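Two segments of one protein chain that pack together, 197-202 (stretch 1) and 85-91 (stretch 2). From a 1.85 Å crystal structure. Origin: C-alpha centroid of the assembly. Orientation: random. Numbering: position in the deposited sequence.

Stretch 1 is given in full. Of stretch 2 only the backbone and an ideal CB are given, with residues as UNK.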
ATOM      1  N   LYS D 197     -10.264   0.561   5.590  1.00 16.85           N
ATOM      2  CA  LYS D 197      -9.555   1.565   4.808  1.00 15.29           C
ATOM      3  C   LYS D 197      -9.342   1.156   3.354  1.00 18.42           C
ATOM      4  O   LYS D 197      -8.582   1.815   2.647  1.00 15.39           O
ATOM      5  CB  LYS D 197      -8.201   1.870   5.451  1.00 14.54           C
ATOM      6  CG  LYS D 197      -8.300   2.346   6.882  1.00 22.08           C
ATOM      7  CD  LYS D 197      -6.931   2.658   7.453  1.00 25.02           C
ATOM      8  CE  LYS D 197      -7.035   3.608   8.635  1.00 40.39           C
ATOM      9  NZ  LYS D 197      -5.687   3.980   9.161  1.00 70.36           N
ATOM     10  N   LEU D 198      -9.999   0.097   2.889  1.00 18.14           N
ATOM     11  CA  LEU D 198      -9.820  -0.341   1.511  1.00 18.60           C
ATOM     12  C   LEU D 198     -10.427   0.656   0.521  1.00 11.98           C
ATOM     13  O   LEU D 198     -11.370   1.383   0.853  1.00 14.65           O
ATOM     14  CB  LEU D 198     -10.455  -1.710   1.311  1.00 16.09           C
ATOM     15  CG  LEU D 198      -9.665  -2.865   1.939  1.00 21.58           C
ATOM     16  CD1 LEU D 198     -10.469  -4.158   1.868  1.00 24.27           C
ATOM     17  CD2 LEU D 198      -8.271  -3.020   1.317  1.00 26.03           C
ATOM     18  N   PRO D 199      -9.916   0.699  -0.713  1.00 11.68           N
ATOM     19  CA  PRO D 199     -10.513   1.556  -1.746  1.00 10.15           C
ATOM     20  C   PRO D 199     -11.843   1.011  -2.250  1.00  9.82           C
ATOM     21  O   PRO D 199     -12.117  -0.184  -2.184  1.00 12.94           O
ATOM     22  CB  PRO D 199      -9.475   1.554  -2.884  1.00 14.08           C
ATOM     23  CG  PRO D 199      -8.245   0.895  -2.350  1.00 21.13           C
ATOM     24  CD  PRO D 199      -8.682   0.031  -1.175  1.00 17.00           C
ATOM     25  N   SER D 200     -12.648   1.909  -2.824  1.00  8.76           N
ATOM     26  CA  SER D 200     -13.937   1.522  -3.388  1.00 13.74           C
ATOM     27  C   SER D 200     -14.280   2.458  -4.538  1.00 12.27           C
ATOM     28  O   SER D 200     -13.613   3.466  -4.761  1.00 12.08           O
ATOM     29  CB  SER D 200     -15.024   1.542  -2.305  1.00 10.41           C
ATOM     30  OG  SER D 200     -15.230   2.872  -1.860  1.00 12.64           O
ATOM     31  N   MET D 201     -15.334   2.115  -5.283  1.00  9.61           N
ATOM     32  CA  MET D 201     -15.836   3.002  -6.325  1.00 10.64           C
ATOM     33  C   MET D 201     -17.341   2.789  -6.422  1.00 12.46           C
ATOM     34  O   MET D 201     -17.795   1.641  -6.417  1.00 12.81           O
ATOM     35  CB  MET D 201     -15.148   2.733  -7.675  1.00 11.10           C
ATOM     36  CG  MET D 201     -15.556   3.702  -8.815  1.00  9.97           C
ATOM     37  SD  MET D 201     -14.726   3.262 -10.363  1.00 14.99           S
ATOM     38  CE  MET D 201     -13.098   3.999 -10.117  1.00 13.91           C
ATOM     39  N   THR D 202     -18.106   3.881  -6.456  1.00 13.79           N
ATOM     40  CA  THR D 202     -19.564   3.741  -6.455  1.00 18.24           C
ATOM     41  C   THR D 202     -20.040   2.919  -7.647  1.00 19.16           C
ATOM     42  O   THR D 202     -19.402   2.881  -8.704  1.00 12.06           O
ATOM     43  CB  THR D 202     -20.264   5.110  -6.479  1.00 14.97           C
ATOM     44  OG1 THR D 202     -19.999   5.776  -7.719  1.00 14.23           O
ATOM     45  CG2 THR D 202     -19.806   5.988  -5.313  1.00 14.21           C
ATOM     46  N   UNK D  85     -11.311  -6.926  -5.156  1.00 16.44           N
ATOM     47  CA  UNK D  85     -11.328  -6.247  -3.872  1.00 18.16           C
ATOM     48  C   UNK D  85      -9.956  -5.723  -3.498  1.00 21.20           C
ATOM     49  O   UNK D  85      -8.975  -6.476  -3.499  1.00 16.87           O
ATOM     50  CB  UNK D  85     -11.843  -7.188  -2.781  1.00 18.16           C
ATOM     51  N   UNK D  86      -9.875  -4.441  -3.170  1.00 18.65           N
ATOM     52  CA  UNK D  86      -8.608  -3.798  -2.905  1.00 20.47           C
ATOM     53  C   UNK D  86      -8.098  -2.936  -4.044  1.00 20.10           C
ATOM     54  O   UNK D  86      -7.208  -2.101  -3.818  1.00 16.60           O
ATOM     55  CB  UNK D  86      -7.561  -4.862  -2.570  1.00 20.47           C
ATOM     56  N   UNK D  87      -8.599  -3.133  -5.261  1.00 13.34           N
ATOM     57  CA  UNK D  87      -8.202  -2.272  -6.371  1.00 15.43           C
ATOM     58  C   UNK D  87      -8.949  -0.940  -6.315  1.00 16.42           C
ATOM     59  O   UNK D  87     -10.117  -0.873  -5.923  1.00 15.65           O
ATOM     60  CB  UNK D  87      -8.461  -2.970  -7.708  1.00 15.43           C
ATOM     61  N   UNK D  88      -8.276   0.124  -6.737  1.00 11.38           N
ATOM     62  CA  UNK D  88      -8.802   1.469  -6.544  1.00 10.63           C
ATOM     63  C   UNK D  88      -9.431   2.052  -7.797  1.00 13.42           C
ATOM     64  O   UNK D  88     -10.128   3.067  -7.700  1.00 13.54           O
ATOM     65  CB  UNK D  88      -7.685   2.396  -6.059  1.00 10.63           C
ATOM     66  N   UNK D  89      -9.176   1.460  -8.963  1.00 13.18           N
ATOM     67  CA  UNK D  89      -9.679   1.998 -10.216  1.00 13.47           C
ATOM     68  C   UNK D  89     -10.145   0.893 -11.152  1.00 12.60           C
ATOM     69  O   UNK D  89     -10.105  -0.286 -10.815  1.00 13.87           O
ATOM     70  CB  UNK D  89      -8.602   2.844 -10.898  1.00 13.47           C
ATOM     71  N   UNK D  90     -10.597   1.302 -12.338  1.00 13.25           N
ATOM     72  CA  UNK D  90     -10.980   0.315 -13.343  1.00 14.17           C
ATOM     73  C   UNK D  90      -9.713  -0.414 -13.800  1.00 17.02           C
ATOM     74  O   UNK D  90      -8.793   0.195 -14.341  1.00 13.39           O
ATOM     75  CB  UNK D  90     -11.697   0.973 -14.523  1.00 14.17           C
ATOM     76  N   UNK D  91      -9.661  -1.715 -13.543  1.00 10.53           N
ATOM     77  CA  UNK D  91      -8.434  -2.489 -13.708  1.00 12.48           C
ATOM     78  C   UNK D  91      -8.557  -3.366 -14.957  1.00 12.52           C
ATOM     79  O   UNK D  91      -9.159  -4.449 -14.925  1.00 12.68           O
ATOM     80  CB  UNK D  91      -8.155  -3.342 -12.469  1.00 12.48           C
TER

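The two segments run roughly alongside each other, with end-to-end directions 23° apart, and no direct hydrogen bond joins them. What stretch 1 offers is mainly apolar: the side chains of Leu198, Pro199 and Met201 have CA-to-CB bonds toward the other segment, whereas that of Ser200 points away.

At position 85 the ideal CB points sideways and has no atom of stretch 1 within 5.5 Å. With phi/psi of -57/127, an ordinary region, the visible geometry would accept almost any small or polar residue. The deposited residue is Gly85, so nothing here depends on a side chain.

Position 86 is far more restrictive. Its phi/psi of 103/-19 would jam a CB against the carbonyl O of position 85, which by itself calls for glycine. Stretch 1 is a lesser consideration: the ideal CB points away and lies 4.4 Å from Leu198 CD2. Gly86 is the residue found, and its bare backbone serves as the contact surface. Leu198 CD2 is 4.3 Å from Gly86 CA, and Pro199 CG approaches Gly86 O to 3.5 Å. A water accepts from Gly86 N (2.9 Å from the water O), and the same water O donates to Pro199 O at 2.8 Å, linking the two backbones where no direct bond does.

At position 87 CA-to-CB points away, and the ideal CB finds nothing of stretch 1 within 5.5 Å. Phi/psi of -79/146 suits most residues, so the choice is left open, polar ones included. Ser87 occupies it with chi1 in the m well, and its OG accepts a hydrogen bond from NH2 of residue 91 at 3.0 Å. Its contribution to the contact comes from the backbone: Ser87 O lies 3.9 Å from Pro199 CB and receives a hydrogen bond from the bridging water, 2.8 Å from the water O.

Position 88 lies beside the proline ring. The CA is 5.1 Å from Pro199 CA, and the ideal CB, though directed sideways, is already 3.7 Å from Pro199 CB. A small apolar group such as alanine suits this spacing, although a longer chain turned aside is not excluded. Ala88 is deposited; its CB packs 3.8 Å from Pro199 CB, while Ala88 O lies 3.9 Å from Met201 CE.

Position 89, at phi/psi -140/-179, is extended. Its ideal CB points away but is 4.7 Å from Met201 CE, so glycine or a small residue fits readily without being dictated. Gly89 presents its CA to Met201 CE at 4.0 Å.

At position 90 the CB points sideways with no near neighbour, yet the sulfur of Met201 can be reached by a longer apolar chain: leucine, isoleucine or methionine are plausible. Ile90, with chi1 and chi2 both m, brings CD1 within 3.8 Å of Met201 SD.

Position 91 is out of reach and unconstrained by stretch 1. Arg91 instead extends back along its own segment to donate to Ser87.

Stretch 2, residues 85-91: GGSAGIR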
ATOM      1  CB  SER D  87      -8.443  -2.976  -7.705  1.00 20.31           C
ATOM      2  OG  SER D  87      -7.515  -4.046  -7.848  1.00 32.56           O
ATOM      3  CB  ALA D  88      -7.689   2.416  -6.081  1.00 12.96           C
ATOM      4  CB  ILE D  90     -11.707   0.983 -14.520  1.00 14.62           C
ATOM      5  CG1 ILE D  90     -12.950   1.767 -14.029  1.00 17.80           C
ATOM      6  CG2 ILE D  90     -12.070  -0.046 -15.559  1.00 15.09           C
ATOM      7  CD1 ILE D  90     -14.000   0.939 -13.275  1.00 14.72           C
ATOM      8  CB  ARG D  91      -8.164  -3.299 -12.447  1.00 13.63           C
ATOM      9  CG  ARG D  91      -6.954  -4.193 -12.512  1.00 14.23           C
ATOM     10  CD  ARG D  91      -6.647  -4.753 -11.135  1.00 16.35           C
ATOM     11  NE  ARG D  91      -6.044  -6.079 -11.202  1.00 18.09           N
ATOM     12  CZ  ARG D  91      -5.569  -6.727 -10.143  1.00 33.98           C
ATOM     13  NH1 ARG D  91      -5.050  -7.942 -10.291  1.00 41.14           N
ATOM     14  NH2 ARG D  91      -5.602  -6.152  -8.935  1.00 26.91           N
TER
HETATM   15  O   HOH W   1     -11.518  -2.216  -3.942  1.00 12.65           O
HETATM   16  O   HOH W   2     -10.851   4.067  -5.228  1.00  9.66           O
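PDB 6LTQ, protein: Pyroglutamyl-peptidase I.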